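Local coordinates for protein SAM-dependent methyltransferase (Exiguobacterium sibiricum 255-15, PDB 3D2L) that probably transfers a methyl group from S-adenosylmethionine to an acceptor substrate, at residues I69-E72 with K73-T77; P203-Y206 with I207-L210. One frame throughout, in Å; residues are numbered along the deposited sequence.

Both interactions are local contacts along one helix, each about two turns long. Both helices pack against the seven-stranded mixed sheet of the Rossmann-like methyltransferase fold. Interaction 1 (69-72 with 73-77) lies on helix 64-76, the crossover between parallel strands 56-61 and 82-85. Interaction 2 (203-206 with 207-210) lies on helix 203-212, which leads into strand 215-222. Strand 82-85 is one outermost strand of the sheet and 215-222 the other. The centres of interactions 1 and 2 are 35 Å apart, and the nearest atoms of interactions 1 and 2 about 24 Å. No S-adenosylmethionine is present. K73 of interaction 1 touches T44 in the loop after strand 36-40, where related methyltransferases bind the cofactor.

Interaction 1 (I69-E72 with K73-T77); sequences IAQE and KAMET
I69 to E72 pair with K73 to E76 through four consecutive i to i+4 backbone bonds of an alpha-helix. K73 N gives its hydrogen to I69 O at 3.0 Å. A74 N reaches A70 O, M75 N reaches Q71 O at 2.8 Å, and E76 N reaches E72 O. The M75 bond is close to straight, with an angle of 170° at the hydrogen. Near the C-terminal end of the helix, T77 OG1 adds a bond to K73 O at 2.9 Å, beside a weak one from T77 N. The same hydroxyl group also bonds to R79.

Among the side chains, K73 and I69 make the main contact. The aliphatic part of K73 passes obliquely by the CG2 branch of I69, and K73 CE lies 4.0 Å from I69 CG2. K73 CG sits beside its own backbone N (chi1 -67°), which brings it back over I69 O. A bend at chi3 (-61°) then turns the chain. Its NZ leaves this part of the helix and forms a salt bridge with D12 of helix 9-14. On another side, Q71 and M75, a selenomethionine, run side by side and point the same way. Their CG atoms are 4.2 Å apart, and M75 then bends off. A70 and A74 are small residues, and both touch F83. They lie on the side of the helix that faces strand 82-85, and A74 also touches L49 of helix 46-51.

E72 and E76 are one turn apart, but their OE2 atoms are 6.5 Å from each other, so any repulsion should be modest. E72 OE1 is held by Q6. The lysine thus serves two ends: its methylenes pack on the CG2 branch of I69 along the helix surface, while its charge is probably balanced by D12 and ties this helix to the N-terminal one.

Interaction 2 (P203-Y206 with I207-L210); sequences PEQY and ITWL
Q205 lies over one face of the W209 indole, with a CH-pi contact from CG. Q205 CG is 3.5 Å from the centroid of the six-membered ring of W209, close to the ring normal. Q205 CG points away from its own backbone N, and a bend at chi2 (61°) lays the amide over the same indole. The amide and ring planes are 17° apart, so the two groups are nearly parallel. Q205 NE2 is 3.0 Å above the indole plane, toward its rim. It comes 3.1 Å from W209 NE1, but both are donors and no hydrogen bond joins them.

The aromatic contact is an offset edge-to-face pair. The six-membered ring of W209 turns its edge to the face of Y206, with centroids 5.8 Å apart and planes at 88°. The nearest carbons are Y206 CD1 and W209 CE3, at 4.0 Å. W209 thus meets Q205 with a face and Y206 with an edge.

Backbone bonds hold this part of the helix in alpha-helical form. I207 N bonds to P203 O at 3.0 Å, and L210 N to Y206 O at 2.9 Å. T208 N and W209 N bond to E204 O and Q205 O. P203 occupies the first turn of the helix, where its missing N-H costs no helical bond.

P203, I207 and L210 rest on F238 of strand 235-242, and L210 also reaches F135 of strand 131-138. Y206 touches V137. W209 meets V116 and F120 of helix 113-126 and packs edge-to-face with Y201, so helix 203-212 contacts both the sheet and that neighbouring helix.

Interaction 1 (I69-E72 with K73-T77)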
loop_
_atom_site.group_PDB
_atom_site.type_symbol
_atom_site.label_atom_id
_atom_site.label_comp_id
_atom_site.label_asym_id
_atom_site.label_seq_id
_atom_site.Cartn_x
_atom_site.Cartn_y
_atom_site.Cartn_z
ATOM N N ILE A 69 8.211 13.340 -4.721
ATOM C CA ILE A 69 9.419 12.556 -4.437
ATOM C C ILE A 69 9.470 11.348 -5.376
ATOM O O ILE A 69 10.502 11.062 -5.945
ATOM C CB ILE A 69 9.440 12.074 -2.996
ATOM C CG1 ILE A 69 9.385 13.255 -2.005
ATOM C CG2 ILE A 69 10.677 11.244 -2.745
ATOM C CD1 ILE A 69 10.414 14.253 -2.172
ATOM N N ALA A 70 8.346 10.655 -5.538
ATOM C CA ALA A 70 8.214 9.521 -6.473
ATOM C C ALA A 70 8.738 9.910 -7.861
ATOM O O ALA A 70 9.615 9.228 -8.457
ATOM C CB ALA A 70 6.756 9.031 -6.533
ATOM N N GLN A 71 8.255 11.040 -8.353
ATOM C CA GLN A 71 8.657 11.525 -9.682
ATOM C C GLN A 71 10.127 11.867 -9.779
ATOM O O GLN A 71 10.788 11.515 -10.745
ATOM C CB GLN A 71 7.820 12.739 -10.060
ATOM C CG GLN A 71 8.199 13.374 -11.374
ATOM C CD GLN A 71 7.353 14.569 -11.653
ATOM O OE1 GLN A 71 6.141 14.543 -11.398
ATOM N NE2 GLN A 71 7.971 15.649 -12.153
ATOM N N GLU A 72 10.650 12.580 -8.786
ATOM C CA GLU A 72 12.062 12.922 -8.781
ATOM C C GLU A 72 12.952 11.680 -8.807
ATOM O O GLU A 72 13.923 11.642 -9.544
ATOM C CB GLU A 72 12.372 13.876 -7.631
ATOM C CG GLU A 72 11.821 15.282 -7.951
ATOM C CD GLU A 72 12.109 16.359 -6.885
ATOM O OE1 GLU A 72 11.989 16.072 -5.671
ATOM O OE2 GLU A 72 12.381 17.513 -7.295
ATOM N N LYS A 73 12.577 10.653 -8.044
ATOM C CA LYS A 73 13.304 9.401 -8.029
ATOM C C LYS A 73 13.238 8.710 -9.386
ATOM O O LYS A 73 14.259 8.213 -9.867
ATOM C CB LYS A 73 12.764 8.505 -6.905
ATOM C CG LYS A 73 13.053 9.067 -5.528
ATOM C CD LYS A 73 12.724 8.049 -4.427
ATOM C CE LYS A 73 11.275 7.599 -4.358
ATOM N NZ LYS A 73 11.127 6.414 -3.433
ATOM N N ALA A 74 12.052 8.706 -10.021
ATOM C CA ALA A 74 11.898 8.133 -11.366
ATOM C C ALA A 74 12.783 8.885 -12.368
ATOM O O ALA A 74 13.529 8.284 -13.143
ATOM C CB ALA A 74 10.390 8.146 -11.832
HETATM N N MSE A 75 12.734 10.210 -12.349
HETATM C CA MSE A 75 13.570 10.976 -13.282
HETATM C C MSE A 75 15.072 10.742 -13.049
HETATM O O MSE A 75 15.851 10.636 -13.992
HETATM C CB MSE A 75 13.287 12.484 -13.175
HETATM C CG MSE A 75 11.826 12.912 -13.419
HETATM SE SE MSE A 75 11.047 12.322 -15.103
HETATM C CE MSE A 75 12.068 13.471 -16.344
ATOM N N GLU A 76 15.490 10.654 -11.796
ATOM C CA GLU A 76 16.921 10.456 -11.517
ATOM C C GLU A 76 17.443 9.066 -11.919
ATOM O O GLU A 76 18.645 8.869 -12.047
ATOM C CB GLU A 76 17.201 10.790 -10.061
ATOM C CG GLU A 76 17.026 12.300 -9.853
ATOM C CD GLU A 76 17.270 12.772 -8.431
ATOM O OE1 GLU A 76 17.017 12.006 -7.472
ATOM O OE2 GLU A 76 17.681 13.943 -8.305
ATOM N N THR A 77 16.535 8.113 -12.146
ATOM C CA THR A 77 16.930 6.764 -12.548
ATOM C C THR A 77 16.457 6.430 -13.945
ATOM O O THR A 77 16.441 5.281 -14.346
ATOM C CB THR A 77 16.428 5.708 -11.522
ATOM O OG1 THR A 77 15.028 5.837 -11.373
ATOM C CG2 THR A 77 17.087 5.938 -10.161
#

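Interaction 2 (P203-Y206 with I207-L210)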
loop_
_atom_site.group_PDB
_atom_site.type_symbol
_atom_site.label_atom_id
_atom_site.label_comp_id
_atom_site.label_asym_id
_atom_site.label_seq_id
_atom_site.Cartn_x
_atom_site.Cartn_y
_atom_site.Cartn_z
ATOM N N PRO A 203 -10.207 -12.058 6.503
ATOM C CA PRO A 203 -10.112 -12.270 5.052
ATOM C C PRO A 203 -11.431 -12.604 4.349
ATOM O O PRO A 203 -11.660 -12.170 3.242
ATOM C CB PRO A 203 -9.126 -13.433 4.929
ATOM C CG PRO A 203 -8.318 -13.357 6.164
ATOM C CD PRO A 203 -9.180 -12.811 7.251
ATOM N N GLU A 204 -12.290 -13.349 5.010
ATOM C CA GLU A 204 -13.587 -13.703 4.454
ATOM C C GLU A 204 -14.437 -12.474 4.108
ATOM O O GLU A 204 -15.252 -12.547 3.217
ATOM C CB GLU A 204 -14.370 -14.545 5.460
ATOM C CG GLU A 204 -13.745 -15.902 5.764
ATOM C CD GLU A 204 -12.497 -15.881 6.674
ATOM O OE1 GLU A 204 -12.241 -14.889 7.420
ATOM O OE2 GLU A 204 -11.776 -16.910 6.640
ATOM N N GLN A 205 -14.289 -11.382 4.862
ATOM C CA GLN A 205 -15.044 -10.159 4.593
ATOM C C GLN A 205 -14.557 -9.540 3.298
ATOM O O GLN A 205 -15.360 -9.103 2.472
ATOM C CB GLN A 205 -14.893 -9.126 5.717
ATOM C CG GLN A 205 -15.637 -7.833 5.408
ATOM C CD GLN A 205 -17.124 -8.044 5.238
ATOM O OE1 GLN A 205 -17.855 -8.009 6.210
ATOM N NE2 GLN A 205 -17.583 -8.217 4.003
ATOM N N TYR A 206 -13.236 -9.516 3.117
ATOM C CA TYR A 206 -12.662 -9.020 1.876
ATOM C C TYR A 206 -13.050 -9.866 0.644
ATOM O O TYR A 206 -13.274 -9.311 -0.419
ATOM C CB TYR A 206 -11.133 -8.933 1.944
ATOM C CG TYR A 206 -10.589 -7.754 2.784
ATOM C CD1 TYR A 206 -10.653 -6.442 2.302
ATOM C CD2 TYR A 206 -9.943 -7.977 3.972
ATOM C CE1 TYR A 206 -10.146 -5.374 3.039
ATOM C CE2 TYR A 206 -9.398 -6.940 4.702
ATOM C CZ TYR A 206 -9.503 -5.634 4.238
ATOM O OH TYR A 206 -8.977 -4.607 4.969
ATOM N N ILE A 207 -13.051 -11.184 0.780
ATOM C CA ILE A 207 -13.461 -12.130 -0.289
ATOM C C ILE A 207 -14.899 -11.819 -0.691
ATOM O O ILE A 207 -15.205 -11.765 -1.853
ATOM C CB ILE A 207 -13.363 -13.618 0.174
ATOM C CG1 ILE A 207 -11.888 -14.056 0.373
ATOM C CG2 ILE A 207 -14.064 -14.576 -0.840
ATOM C CD1 ILE A 207 -11.716 -15.365 1.281
ATOM N N THR A 208 -15.782 -11.600 0.278
ATOM C CA THR A 208 -17.182 -11.271 -0.039
ATOM C C THR A 208 -17.330 -10.002 -0.849
ATOM O O THR A 208 -18.082 -9.948 -1.804
ATOM C CB THR A 208 -18.009 -11.137 1.265
ATOM O OG1 THR A 208 -18.053 -12.417 1.884
ATOM C CG2 THR A 208 -19.424 -10.691 0.959
ATOM N N TRP A 209 -16.627 -8.959 -0.437
ATOM C CA TRP A 209 -16.642 -7.698 -1.138
ATOM C C TRP A 209 -16.077 -7.823 -2.514
ATOM O O TRP A 209 -16.609 -7.222 -3.440
ATOM C CB TRP A 209 -15.872 -6.619 -0.348
ATOM C CG TRP A 209 -16.544 -6.156 0.943
ATOM C CD1 TRP A 209 -17.882 -6.114 1.202
ATOM C CD2 TRP A 209 -15.900 -5.606 2.091
ATOM N NE1 TRP A 209 -18.104 -5.605 2.463
ATOM C CE2 TRP A 209 -16.902 -5.272 3.019
ATOM C CE3 TRP A 209 -14.560 -5.395 2.439
ATOM C CZ2 TRP A 209 -16.604 -4.745 4.267
ATOM C CZ3 TRP A 209 -14.268 -4.850 3.649
ATOM C CH2 TRP A 209 -15.273 -4.514 4.547
ATOM N N LEU A 210 -14.980 -8.564 -2.665
ATOM C CA LEU A 210 -14.415 -8.809 -3.989
ATOM C C LEU A 210 -15.438 -9.462 -4.923
ATOM O O LEU A 210 -15.600 -9.020 -6.043
ATOM C CB LEU A 210 -13.147 -9.652 -3.921
ATOM C CG LEU A 210 -11.898 -8.893 -3.433
ATOM C CD1 LEU A 210 -10.789 -9.879 -2.999
ATOM C CD2 LEU A 210 -11.420 -7.840 -4.485
#